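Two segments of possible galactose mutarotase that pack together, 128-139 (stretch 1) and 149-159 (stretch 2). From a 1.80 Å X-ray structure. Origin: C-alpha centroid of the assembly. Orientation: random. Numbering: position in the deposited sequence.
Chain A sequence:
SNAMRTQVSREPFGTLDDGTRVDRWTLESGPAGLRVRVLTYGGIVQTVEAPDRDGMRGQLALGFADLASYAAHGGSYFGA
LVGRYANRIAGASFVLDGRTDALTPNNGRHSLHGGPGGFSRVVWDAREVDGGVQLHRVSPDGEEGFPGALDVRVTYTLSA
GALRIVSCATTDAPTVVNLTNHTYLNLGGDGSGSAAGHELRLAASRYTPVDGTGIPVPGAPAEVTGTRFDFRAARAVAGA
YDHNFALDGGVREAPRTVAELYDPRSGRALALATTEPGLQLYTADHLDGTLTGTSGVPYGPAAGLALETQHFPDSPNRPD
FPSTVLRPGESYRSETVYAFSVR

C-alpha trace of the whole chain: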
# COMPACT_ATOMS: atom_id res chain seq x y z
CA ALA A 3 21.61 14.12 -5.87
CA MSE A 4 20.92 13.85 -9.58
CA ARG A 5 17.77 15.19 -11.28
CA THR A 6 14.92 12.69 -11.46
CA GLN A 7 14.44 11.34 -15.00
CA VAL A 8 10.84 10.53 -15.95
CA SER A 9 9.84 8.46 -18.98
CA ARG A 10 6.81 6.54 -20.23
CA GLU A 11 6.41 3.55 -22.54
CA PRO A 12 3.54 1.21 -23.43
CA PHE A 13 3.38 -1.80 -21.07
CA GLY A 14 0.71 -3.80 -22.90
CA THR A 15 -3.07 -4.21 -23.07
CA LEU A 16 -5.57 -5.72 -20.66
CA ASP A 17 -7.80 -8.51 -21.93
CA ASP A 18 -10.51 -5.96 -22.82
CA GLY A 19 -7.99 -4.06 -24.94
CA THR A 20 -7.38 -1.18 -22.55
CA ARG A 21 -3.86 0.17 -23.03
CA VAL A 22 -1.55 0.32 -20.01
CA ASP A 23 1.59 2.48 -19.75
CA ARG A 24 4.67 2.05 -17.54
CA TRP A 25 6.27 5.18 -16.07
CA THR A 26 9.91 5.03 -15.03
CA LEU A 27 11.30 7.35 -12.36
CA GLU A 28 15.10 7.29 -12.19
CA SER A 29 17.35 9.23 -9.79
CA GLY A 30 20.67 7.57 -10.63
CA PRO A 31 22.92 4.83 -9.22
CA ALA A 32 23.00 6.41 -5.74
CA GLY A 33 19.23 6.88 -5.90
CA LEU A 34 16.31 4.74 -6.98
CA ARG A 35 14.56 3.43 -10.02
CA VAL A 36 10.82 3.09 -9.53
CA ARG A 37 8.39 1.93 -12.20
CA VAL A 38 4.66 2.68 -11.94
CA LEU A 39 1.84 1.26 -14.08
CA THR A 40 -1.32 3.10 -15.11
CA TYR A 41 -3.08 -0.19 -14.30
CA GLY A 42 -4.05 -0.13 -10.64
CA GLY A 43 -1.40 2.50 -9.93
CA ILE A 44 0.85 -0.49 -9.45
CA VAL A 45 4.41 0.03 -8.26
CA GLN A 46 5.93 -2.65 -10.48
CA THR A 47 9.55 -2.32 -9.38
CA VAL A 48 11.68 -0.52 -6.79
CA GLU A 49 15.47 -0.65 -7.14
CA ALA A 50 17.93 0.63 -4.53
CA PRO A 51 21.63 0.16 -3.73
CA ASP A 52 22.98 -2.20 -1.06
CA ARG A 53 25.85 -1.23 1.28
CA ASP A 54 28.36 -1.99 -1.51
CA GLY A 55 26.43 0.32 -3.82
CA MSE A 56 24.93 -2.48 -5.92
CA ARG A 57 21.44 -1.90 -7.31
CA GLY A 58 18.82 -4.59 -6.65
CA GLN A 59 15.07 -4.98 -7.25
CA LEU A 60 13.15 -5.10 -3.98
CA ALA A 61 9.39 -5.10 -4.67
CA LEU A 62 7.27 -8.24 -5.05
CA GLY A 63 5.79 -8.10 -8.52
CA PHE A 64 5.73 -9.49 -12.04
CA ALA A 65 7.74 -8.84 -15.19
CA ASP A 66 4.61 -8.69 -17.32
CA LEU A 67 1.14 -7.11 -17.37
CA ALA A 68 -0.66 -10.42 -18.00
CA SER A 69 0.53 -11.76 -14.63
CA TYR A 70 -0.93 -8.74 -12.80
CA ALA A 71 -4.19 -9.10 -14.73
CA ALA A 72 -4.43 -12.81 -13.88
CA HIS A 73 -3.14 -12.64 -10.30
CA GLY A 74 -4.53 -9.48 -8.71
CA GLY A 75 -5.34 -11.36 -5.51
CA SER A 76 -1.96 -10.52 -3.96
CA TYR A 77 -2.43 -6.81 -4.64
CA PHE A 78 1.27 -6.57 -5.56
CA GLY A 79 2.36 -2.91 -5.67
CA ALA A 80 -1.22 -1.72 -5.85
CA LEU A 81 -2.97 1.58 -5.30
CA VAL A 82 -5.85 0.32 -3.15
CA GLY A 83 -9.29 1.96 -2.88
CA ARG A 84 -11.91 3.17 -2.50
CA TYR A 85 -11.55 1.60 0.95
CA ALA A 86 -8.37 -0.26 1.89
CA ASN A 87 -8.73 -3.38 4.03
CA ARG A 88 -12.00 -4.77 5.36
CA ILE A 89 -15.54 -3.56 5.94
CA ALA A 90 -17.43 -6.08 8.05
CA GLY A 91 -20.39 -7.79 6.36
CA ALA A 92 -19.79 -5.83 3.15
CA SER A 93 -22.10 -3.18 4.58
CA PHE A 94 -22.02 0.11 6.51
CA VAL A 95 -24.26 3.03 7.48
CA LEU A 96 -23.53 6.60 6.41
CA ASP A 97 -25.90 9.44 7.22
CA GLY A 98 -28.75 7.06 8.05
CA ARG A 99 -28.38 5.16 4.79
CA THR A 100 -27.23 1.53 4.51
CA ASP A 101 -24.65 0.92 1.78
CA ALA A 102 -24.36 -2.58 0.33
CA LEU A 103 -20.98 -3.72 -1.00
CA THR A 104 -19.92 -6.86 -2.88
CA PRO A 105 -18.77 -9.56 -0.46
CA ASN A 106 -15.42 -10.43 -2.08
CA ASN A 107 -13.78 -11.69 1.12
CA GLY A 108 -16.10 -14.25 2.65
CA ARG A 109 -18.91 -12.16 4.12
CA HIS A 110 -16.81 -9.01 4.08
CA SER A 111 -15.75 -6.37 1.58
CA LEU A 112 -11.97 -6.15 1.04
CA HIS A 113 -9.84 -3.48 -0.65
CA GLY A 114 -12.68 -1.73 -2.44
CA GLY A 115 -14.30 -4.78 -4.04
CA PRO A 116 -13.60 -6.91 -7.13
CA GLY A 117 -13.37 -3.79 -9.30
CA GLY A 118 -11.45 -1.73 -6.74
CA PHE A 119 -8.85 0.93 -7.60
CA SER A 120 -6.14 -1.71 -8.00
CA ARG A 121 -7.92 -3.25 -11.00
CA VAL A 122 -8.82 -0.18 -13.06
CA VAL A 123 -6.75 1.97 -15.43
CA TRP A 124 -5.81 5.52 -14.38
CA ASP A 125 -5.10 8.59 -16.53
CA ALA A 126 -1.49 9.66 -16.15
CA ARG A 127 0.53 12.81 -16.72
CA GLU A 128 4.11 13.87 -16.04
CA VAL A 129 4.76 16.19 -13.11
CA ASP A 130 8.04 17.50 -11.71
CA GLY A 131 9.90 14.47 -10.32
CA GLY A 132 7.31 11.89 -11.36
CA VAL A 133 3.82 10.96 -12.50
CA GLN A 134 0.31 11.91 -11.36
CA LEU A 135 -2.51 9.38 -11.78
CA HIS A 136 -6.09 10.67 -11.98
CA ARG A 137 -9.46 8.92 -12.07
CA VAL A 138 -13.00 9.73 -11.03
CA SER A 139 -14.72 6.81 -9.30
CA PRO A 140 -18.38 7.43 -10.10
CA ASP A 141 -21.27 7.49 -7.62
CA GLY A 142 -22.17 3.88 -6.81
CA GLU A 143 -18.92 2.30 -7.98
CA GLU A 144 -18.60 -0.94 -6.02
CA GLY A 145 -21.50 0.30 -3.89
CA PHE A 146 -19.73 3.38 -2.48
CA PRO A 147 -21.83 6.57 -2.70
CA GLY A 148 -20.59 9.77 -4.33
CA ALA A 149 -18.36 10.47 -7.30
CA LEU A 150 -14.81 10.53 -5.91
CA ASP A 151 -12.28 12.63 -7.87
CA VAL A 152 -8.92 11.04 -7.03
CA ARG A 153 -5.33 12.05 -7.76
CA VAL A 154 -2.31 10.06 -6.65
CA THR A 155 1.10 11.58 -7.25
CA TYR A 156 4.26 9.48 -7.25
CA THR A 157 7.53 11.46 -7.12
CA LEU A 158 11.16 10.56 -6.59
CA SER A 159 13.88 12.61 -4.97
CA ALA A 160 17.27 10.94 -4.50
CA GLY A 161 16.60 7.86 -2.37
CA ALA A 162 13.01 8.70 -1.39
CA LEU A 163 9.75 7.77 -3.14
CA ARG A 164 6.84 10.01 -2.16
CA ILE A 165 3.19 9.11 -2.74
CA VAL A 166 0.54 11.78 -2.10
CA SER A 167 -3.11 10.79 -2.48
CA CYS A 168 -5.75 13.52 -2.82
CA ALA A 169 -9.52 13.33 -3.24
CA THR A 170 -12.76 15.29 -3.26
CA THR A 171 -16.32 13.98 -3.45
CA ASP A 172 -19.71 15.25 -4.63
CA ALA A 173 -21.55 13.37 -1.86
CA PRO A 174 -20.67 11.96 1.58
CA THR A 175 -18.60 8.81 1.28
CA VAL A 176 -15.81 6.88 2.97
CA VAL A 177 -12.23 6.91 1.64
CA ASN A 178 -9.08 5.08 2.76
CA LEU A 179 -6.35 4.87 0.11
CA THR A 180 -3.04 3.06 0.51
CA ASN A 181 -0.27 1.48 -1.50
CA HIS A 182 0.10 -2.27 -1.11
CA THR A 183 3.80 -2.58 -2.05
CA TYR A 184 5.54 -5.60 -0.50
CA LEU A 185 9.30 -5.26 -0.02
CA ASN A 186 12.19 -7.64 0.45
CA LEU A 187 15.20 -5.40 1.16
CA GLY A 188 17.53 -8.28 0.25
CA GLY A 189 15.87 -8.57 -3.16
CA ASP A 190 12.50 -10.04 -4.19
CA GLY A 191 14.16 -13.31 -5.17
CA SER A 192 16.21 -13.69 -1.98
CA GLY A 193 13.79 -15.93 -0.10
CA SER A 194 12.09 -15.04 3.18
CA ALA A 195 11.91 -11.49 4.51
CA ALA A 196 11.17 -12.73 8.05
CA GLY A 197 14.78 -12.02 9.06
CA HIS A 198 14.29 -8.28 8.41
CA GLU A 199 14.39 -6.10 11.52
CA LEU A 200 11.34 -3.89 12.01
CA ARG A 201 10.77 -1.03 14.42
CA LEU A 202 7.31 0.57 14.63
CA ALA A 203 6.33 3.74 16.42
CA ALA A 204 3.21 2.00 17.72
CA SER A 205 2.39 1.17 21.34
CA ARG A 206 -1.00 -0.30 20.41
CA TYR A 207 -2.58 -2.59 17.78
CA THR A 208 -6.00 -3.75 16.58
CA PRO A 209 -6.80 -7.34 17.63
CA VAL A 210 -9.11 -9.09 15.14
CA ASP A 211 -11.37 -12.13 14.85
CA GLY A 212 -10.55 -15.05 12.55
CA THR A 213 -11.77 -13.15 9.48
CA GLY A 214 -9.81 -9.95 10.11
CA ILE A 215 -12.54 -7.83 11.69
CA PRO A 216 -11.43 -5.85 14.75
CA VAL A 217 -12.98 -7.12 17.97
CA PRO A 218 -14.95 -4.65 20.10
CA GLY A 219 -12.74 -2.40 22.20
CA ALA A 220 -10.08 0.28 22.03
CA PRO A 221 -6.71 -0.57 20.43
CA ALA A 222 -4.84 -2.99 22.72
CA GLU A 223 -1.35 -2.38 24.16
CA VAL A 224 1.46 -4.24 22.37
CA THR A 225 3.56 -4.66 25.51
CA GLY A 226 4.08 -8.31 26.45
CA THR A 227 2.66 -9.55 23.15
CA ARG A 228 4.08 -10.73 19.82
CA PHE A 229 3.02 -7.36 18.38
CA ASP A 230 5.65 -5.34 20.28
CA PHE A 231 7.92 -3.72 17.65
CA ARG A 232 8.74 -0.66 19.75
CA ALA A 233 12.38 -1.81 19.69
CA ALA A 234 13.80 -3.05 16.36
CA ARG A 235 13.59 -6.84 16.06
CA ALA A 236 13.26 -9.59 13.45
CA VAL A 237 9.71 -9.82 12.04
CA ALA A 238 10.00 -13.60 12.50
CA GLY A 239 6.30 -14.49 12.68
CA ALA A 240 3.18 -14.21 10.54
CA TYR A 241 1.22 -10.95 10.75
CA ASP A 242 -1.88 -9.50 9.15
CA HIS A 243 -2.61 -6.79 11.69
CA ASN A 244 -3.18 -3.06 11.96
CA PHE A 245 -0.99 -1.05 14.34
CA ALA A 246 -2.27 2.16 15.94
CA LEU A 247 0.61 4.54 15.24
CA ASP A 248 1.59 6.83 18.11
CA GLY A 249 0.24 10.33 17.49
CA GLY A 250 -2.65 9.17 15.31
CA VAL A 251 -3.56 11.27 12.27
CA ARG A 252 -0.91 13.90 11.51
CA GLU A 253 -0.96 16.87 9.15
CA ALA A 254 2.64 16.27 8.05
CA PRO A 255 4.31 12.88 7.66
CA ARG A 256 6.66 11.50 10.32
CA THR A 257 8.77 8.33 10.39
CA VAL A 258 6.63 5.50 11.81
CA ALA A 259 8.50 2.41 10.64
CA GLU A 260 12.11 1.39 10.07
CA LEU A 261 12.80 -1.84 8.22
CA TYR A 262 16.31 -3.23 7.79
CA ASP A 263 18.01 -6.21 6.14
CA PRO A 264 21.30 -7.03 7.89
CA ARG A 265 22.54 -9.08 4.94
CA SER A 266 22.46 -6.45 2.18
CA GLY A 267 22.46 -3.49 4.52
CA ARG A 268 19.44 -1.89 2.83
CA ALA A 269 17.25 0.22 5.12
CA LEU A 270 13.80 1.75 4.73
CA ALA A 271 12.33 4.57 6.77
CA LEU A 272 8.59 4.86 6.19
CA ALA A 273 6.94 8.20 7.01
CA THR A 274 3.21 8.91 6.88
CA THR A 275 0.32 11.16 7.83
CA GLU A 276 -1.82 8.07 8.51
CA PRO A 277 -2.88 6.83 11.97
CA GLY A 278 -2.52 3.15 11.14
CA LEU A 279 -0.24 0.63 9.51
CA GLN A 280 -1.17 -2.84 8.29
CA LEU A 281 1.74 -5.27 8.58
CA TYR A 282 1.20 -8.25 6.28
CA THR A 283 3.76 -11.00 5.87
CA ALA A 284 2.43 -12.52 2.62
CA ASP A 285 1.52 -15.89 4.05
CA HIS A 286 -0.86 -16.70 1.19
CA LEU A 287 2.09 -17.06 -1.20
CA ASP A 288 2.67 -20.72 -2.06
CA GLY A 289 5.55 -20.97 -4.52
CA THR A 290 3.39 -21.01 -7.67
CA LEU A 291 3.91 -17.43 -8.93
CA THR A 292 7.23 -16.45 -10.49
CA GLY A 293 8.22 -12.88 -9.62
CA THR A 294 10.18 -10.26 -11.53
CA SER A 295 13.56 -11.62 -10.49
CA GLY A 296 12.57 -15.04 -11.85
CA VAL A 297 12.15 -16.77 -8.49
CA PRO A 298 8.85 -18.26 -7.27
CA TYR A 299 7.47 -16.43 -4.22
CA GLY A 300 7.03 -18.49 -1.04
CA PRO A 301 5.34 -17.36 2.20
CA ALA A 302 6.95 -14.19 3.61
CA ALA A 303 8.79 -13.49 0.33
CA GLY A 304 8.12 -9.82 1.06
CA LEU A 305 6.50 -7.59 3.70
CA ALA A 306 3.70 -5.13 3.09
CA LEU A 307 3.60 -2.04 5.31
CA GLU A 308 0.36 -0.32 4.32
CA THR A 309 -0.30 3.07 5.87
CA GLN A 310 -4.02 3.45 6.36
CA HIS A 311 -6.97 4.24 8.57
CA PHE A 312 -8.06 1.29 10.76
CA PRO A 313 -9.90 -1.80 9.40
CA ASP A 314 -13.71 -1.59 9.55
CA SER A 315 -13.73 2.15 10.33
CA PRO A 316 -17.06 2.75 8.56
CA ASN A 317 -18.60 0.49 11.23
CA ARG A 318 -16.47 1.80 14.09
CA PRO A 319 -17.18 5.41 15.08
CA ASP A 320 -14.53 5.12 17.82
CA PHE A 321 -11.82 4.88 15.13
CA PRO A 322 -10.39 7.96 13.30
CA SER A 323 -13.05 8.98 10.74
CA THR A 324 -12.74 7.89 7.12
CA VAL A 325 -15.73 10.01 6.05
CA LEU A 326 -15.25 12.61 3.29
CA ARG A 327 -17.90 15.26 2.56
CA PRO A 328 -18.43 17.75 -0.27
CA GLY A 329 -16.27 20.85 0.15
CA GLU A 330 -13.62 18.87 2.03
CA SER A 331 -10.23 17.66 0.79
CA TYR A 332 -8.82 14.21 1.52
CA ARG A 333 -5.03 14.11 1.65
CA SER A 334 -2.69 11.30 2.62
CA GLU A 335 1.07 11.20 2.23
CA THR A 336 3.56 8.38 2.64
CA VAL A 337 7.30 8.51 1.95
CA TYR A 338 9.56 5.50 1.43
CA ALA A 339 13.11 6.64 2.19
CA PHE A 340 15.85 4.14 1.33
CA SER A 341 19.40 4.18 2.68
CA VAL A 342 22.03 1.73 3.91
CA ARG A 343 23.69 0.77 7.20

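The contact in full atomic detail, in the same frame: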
# COMPACT_ATOMS: atom_id res chain seq x y z
N GLU A 128 2.83 13.56 -16.67
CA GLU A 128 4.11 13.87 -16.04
C GLU A 128 3.98 15.10 -15.14
O GLU A 128 3.33 16.08 -15.50
CB GLU A 128 5.19 14.09 -17.10
CG GLU A 128 6.60 14.28 -16.54
CD GLU A 128 7.65 14.22 -17.63
OE1 GLU A 128 7.27 13.99 -18.79
OE2 GLU A 128 8.85 14.40 -17.33
N VAL A 129 4.59 15.02 -13.97
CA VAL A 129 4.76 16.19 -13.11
C VAL A 129 6.24 16.27 -12.76
O VAL A 129 7.01 15.36 -13.06
CB VAL A 129 3.91 16.10 -11.82
CG1 VAL A 129 2.41 16.11 -12.16
CG2 VAL A 129 4.27 14.86 -11.02
N ASP A 130 6.65 17.37 -12.13
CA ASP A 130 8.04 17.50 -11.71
C ASP A 130 8.41 16.34 -10.78
O ASP A 130 7.75 16.11 -9.77
CB ASP A 130 8.27 18.85 -11.03
CG ASP A 130 9.72 19.11 -10.70
OD1 ASP A 130 10.60 18.84 -11.54
OD2 ASP A 130 9.98 19.59 -9.58
N GLY A 131 9.45 15.58 -11.14
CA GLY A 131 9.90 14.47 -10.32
C GLY A 131 9.09 13.18 -10.38
O GLY A 131 9.37 12.23 -9.64
N GLY A 132 8.08 13.12 -11.24
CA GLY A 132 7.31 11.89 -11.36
C GLY A 132 6.06 11.89 -12.22
O GLY A 132 5.98 12.52 -13.28
N VAL A 133 5.06 11.15 -11.75
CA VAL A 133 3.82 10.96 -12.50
C VAL A 133 2.61 11.11 -11.57
O VAL A 133 2.62 10.67 -10.41
CB VAL A 133 3.81 9.58 -13.22
CG1 VAL A 133 3.99 8.43 -12.21
CG2 VAL A 133 2.53 9.39 -14.02
N GLN A 134 1.57 11.77 -12.08
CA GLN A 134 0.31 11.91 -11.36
C GLN A 134 -0.77 11.08 -12.04
O GLN A 134 -1.03 11.26 -13.23
CB GLN A 134 -0.10 13.38 -11.29
CG GLN A 134 -1.43 13.65 -10.57
CD GLN A 134 -1.69 15.14 -10.40
OE1 GLN A 134 -2.39 15.75 -11.20
NE2 GLN A 134 -1.11 15.73 -9.36
N LEU A 135 -1.39 10.17 -11.29
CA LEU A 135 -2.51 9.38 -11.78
C LEU A 135 -3.82 10.05 -11.37
O LEU A 135 -3.93 10.60 -10.27
CB LEU A 135 -2.47 7.96 -11.21
CG LEU A 135 -1.18 7.21 -11.54
CD1 LEU A 135 -1.29 5.77 -11.12
CD2 LEU A 135 -0.86 7.31 -13.01
N HIS A 136 -4.81 10.01 -12.25
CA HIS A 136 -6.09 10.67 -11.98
C HIS A 136 -7.23 9.80 -12.47
O HIS A 136 -7.19 9.31 -13.59
CB HIS A 136 -6.14 12.02 -12.68
CG HIS A 136 -7.47 12.71 -12.57
ND1 HIS A 136 -8.10 13.28 -13.65
CD2 HIS A 136 -8.28 12.92 -11.50
CE1 HIS A 136 -9.25 13.81 -13.26
NE2 HIS A 136 -9.38 13.61 -11.95
N ARG A 137 -8.26 9.64 -11.64
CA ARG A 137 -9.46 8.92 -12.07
C ARG A 137 -10.63 9.30 -11.19
O ARG A 137 -10.49 9.38 -9.97
CB ARG A 137 -9.23 7.40 -11.99
CG ARG A 137 -10.42 6.57 -12.45
CD ARG A 137 -10.16 5.08 -12.23
NE ARG A 137 -11.28 4.25 -12.68
CZ ARG A 137 -12.29 3.88 -11.89
NH1 ARG A 137 -12.32 4.26 -10.62
NH2 ARG A 137 -13.26 3.12 -12.38
N VAL A 138 -11.79 9.54 -11.80
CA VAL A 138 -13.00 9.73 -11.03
C VAL A 138 -13.69 8.39 -10.85
O VAL A 138 -13.97 7.70 -11.84
CB VAL A 138 -13.97 10.68 -11.72
CG1 VAL A 138 -15.24 10.83 -10.89
CG2 VAL A 138 -13.30 12.02 -11.97
N SER A 139 -13.94 8.00 -9.60
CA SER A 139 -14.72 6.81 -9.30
C SER A 139 -16.17 7.26 -9.17
O SER A 139 -16.50 8.02 -8.24
CB SER A 139 -14.22 6.19 -7.99
OG SER A 139 -15.10 5.19 -7.50
N ALA A 149 -19.44 10.50 -6.33
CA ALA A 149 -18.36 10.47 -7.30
C ALA A 149 -17.10 11.00 -6.62
O ALA A 149 -17.08 12.13 -6.12
CB ALA A 149 -18.70 11.34 -8.50
N LEU A 150 -16.05 10.18 -6.60
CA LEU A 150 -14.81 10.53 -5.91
C LEU A 150 -13.73 10.87 -6.94
O LEU A 150 -13.30 10.01 -7.70
CB LEU A 150 -14.35 9.39 -5.00
CG LEU A 150 -13.17 9.71 -4.08
CD1 LEU A 150 -13.60 10.66 -2.96
CD2 LEU A 150 -12.56 8.43 -3.50
N ASP A 151 -13.31 12.13 -6.95
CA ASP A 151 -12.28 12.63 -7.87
C ASP A 151 -10.92 12.42 -7.21
O ASP A 151 -10.59 13.11 -6.25
CB ASP A 151 -12.52 14.12 -8.14
CG ASP A 151 -11.70 14.65 -9.30
OD1 ASP A 151 -10.84 13.92 -9.82
OD2 ASP A 151 -11.91 15.81 -9.70
N VAL A 152 -10.14 11.47 -7.72
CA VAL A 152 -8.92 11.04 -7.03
C VAL A 152 -7.66 11.34 -7.83
O VAL A 152 -7.62 11.08 -9.04
CB VAL A 152 -8.93 9.52 -6.74
CG1 VAL A 152 -7.68 9.09 -5.97
CG2 VAL A 152 -10.19 9.12 -5.99
N ARG A 153 -6.64 11.87 -7.16
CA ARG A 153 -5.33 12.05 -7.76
C ARG A 153 -4.28 11.47 -6.85
O ARG A 153 -4.27 11.73 -5.65
CB ARG A 153 -5.03 13.54 -7.98
CG ARG A 153 -5.75 14.14 -9.16
CD ARG A 153 -5.38 15.59 -9.38
NE ARG A 153 -5.96 16.06 -10.64
CZ ARG A 153 -7.23 16.42 -10.78
NH1 ARG A 153 -8.06 16.37 -9.74
NH2 ARG A 153 -7.67 16.83 -11.96
N VAL A 154 -3.39 10.67 -7.42
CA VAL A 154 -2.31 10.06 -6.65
C VAL A 154 -1.01 10.40 -7.35
O VAL A 154 -0.83 10.09 -8.53
CB VAL A 154 -2.49 8.54 -6.54
CG1 VAL A 154 -1.32 7.93 -5.77
CG2 VAL A 154 -3.80 8.21 -5.84
N THR A 155 -0.10 11.05 -6.63
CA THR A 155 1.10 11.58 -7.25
C THR A 155 2.31 10.85 -6.71
O THR A 155 2.53 10.83 -5.50
CB THR A 155 1.23 13.09 -7.01
OG1 THR A 155 0.04 13.76 -7.48
CG2 THR A 155 2.45 13.66 -7.75
N TYR A 156 3.07 10.25 -7.61
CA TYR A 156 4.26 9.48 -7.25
C TYR A 156 5.47 10.30 -7.69
O TYR A 156 5.64 10.56 -8.88
CB TYR A 156 4.30 8.16 -8.02
CG TYR A 156 3.13 7.19 -7.81
CD1 TYR A 156 1.88 7.45 -8.38
CD2 TYR A 156 3.30 6.00 -7.11
CE1 TYR A 156 0.82 6.55 -8.22
CE2 TYR A 156 2.24 5.10 -6.95
CZ TYR A 156 1.01 5.38 -7.50
OH TYR A 156 -0.02 4.48 -7.36
N THR A 157 6.31 10.73 -6.75
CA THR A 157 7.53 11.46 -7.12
C THR A 157 8.76 10.88 -6.46
O THR A 157 8.68 10.23 -5.42
CB THR A 157 7.44 12.95 -6.79
OG1 THR A 157 7.08 13.11 -5.41
CG2 THR A 157 6.38 13.63 -7.66
N LEU A 158 9.91 11.13 -7.07
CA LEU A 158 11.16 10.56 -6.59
C LEU A 158 12.14 11.69 -6.38
O LEU A 158 12.28 12.57 -7.22
CB LEU A 158 11.71 9.58 -7.63
CG LEU A 158 13.05 8.90 -7.36
CD1 LEU A 158 12.99 8.07 -6.07
CD2 LEU A 158 13.45 8.03 -8.55
N SER A 159 12.80 11.67 -5.23
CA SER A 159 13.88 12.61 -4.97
C SER A 159 15.01 11.85 -4.30
O SER A 159 14.84 11.36 -3.18
CB SER A 159 13.40 13.73 -4.04
OG SER A 159 14.44 14.66 -3.80

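The two stretches form neighbouring antiparallel strands, 132-139 and 150-159, whose axes approach to 4.6 Å. Hydrogen-bonded and non-hydrogen-bonded pairs alternate along them. Together they bury 845 Å² between them.

Stretch 2 begins with A149, before its strand. The CB of A149 lies 4.2 Å from V138 CG1, a small apolar contact. L150 then pairs with S139 through two backbone hydrogen bonds: L150 N to S139 O at 2.7 Å and S139 N to L150 O at 2.8 Å. Both side chains lie on the face shared with R137, V152, L135, V154, V133 and Y156.

D151 sits opposite V138, and its side chain lies on the same face as V138, H136, R153, Q134 and T155. Its carboxylate reaches diagonally to the histidine: H136 NE2 donates to D151 OD1 at 2.6 Å, a short bond. The oxygen lies at the edge of the ring, near its plane, where the nitrogen can donate.

V152 pairs with R137, again by two hydrogen bonds, R137 N to V152 O at 3.0 Å and V152 N to R137 O at 3.1 Å. V152 O also accepts a CA-H...O contact from H136 CA at 3.3 Å. The guanidinium of R137 is bonded elsewhere in the structure.

R153 is the direct partner of H136. Its guanidinium lies flat on the imidazole, with centres 3.9 Å apart and planes at 14°. The histidine therefore uses its edge for D151 and a face for R153. R153 NH1 is also 3.7 Å from D151 OD1, a long salt bridge. No N-H points at that oxygen, so only charge acts there.

V154 bonds to L135 in both directions: L135 N to V154 O at 2.8 Å and V154 N to L135 O at 2.9 Å. T155 faces Q134 in a non-hydrogen-bonded pair, so the link comes from the side chains. Q134 NE2 donates to T155 OG1 at 3.0 Å. The methyl T155 CG2 also meets V129 CG2 at 3.9 Å.

Y156 pairs with V133, with Y156 N to V133 O at 2.9 Å and V133 N to Y156 O at 3.0 Å. On the face with L135 and V133, Y156 CE1 packs 3.7 Å from L135 CD1, and Y156 CB lies 4.2 Å from V133 CG1.

T157 lies beside G132. An ideal CB on G132 would be 1.9 Å from Y156 O, a clash, so glycine permits this close approach. L158 N donates to G131 O at 2.8 Å, extending the bonding into the type II turn from V129 to G132. S159 makes no contact with stretch 1.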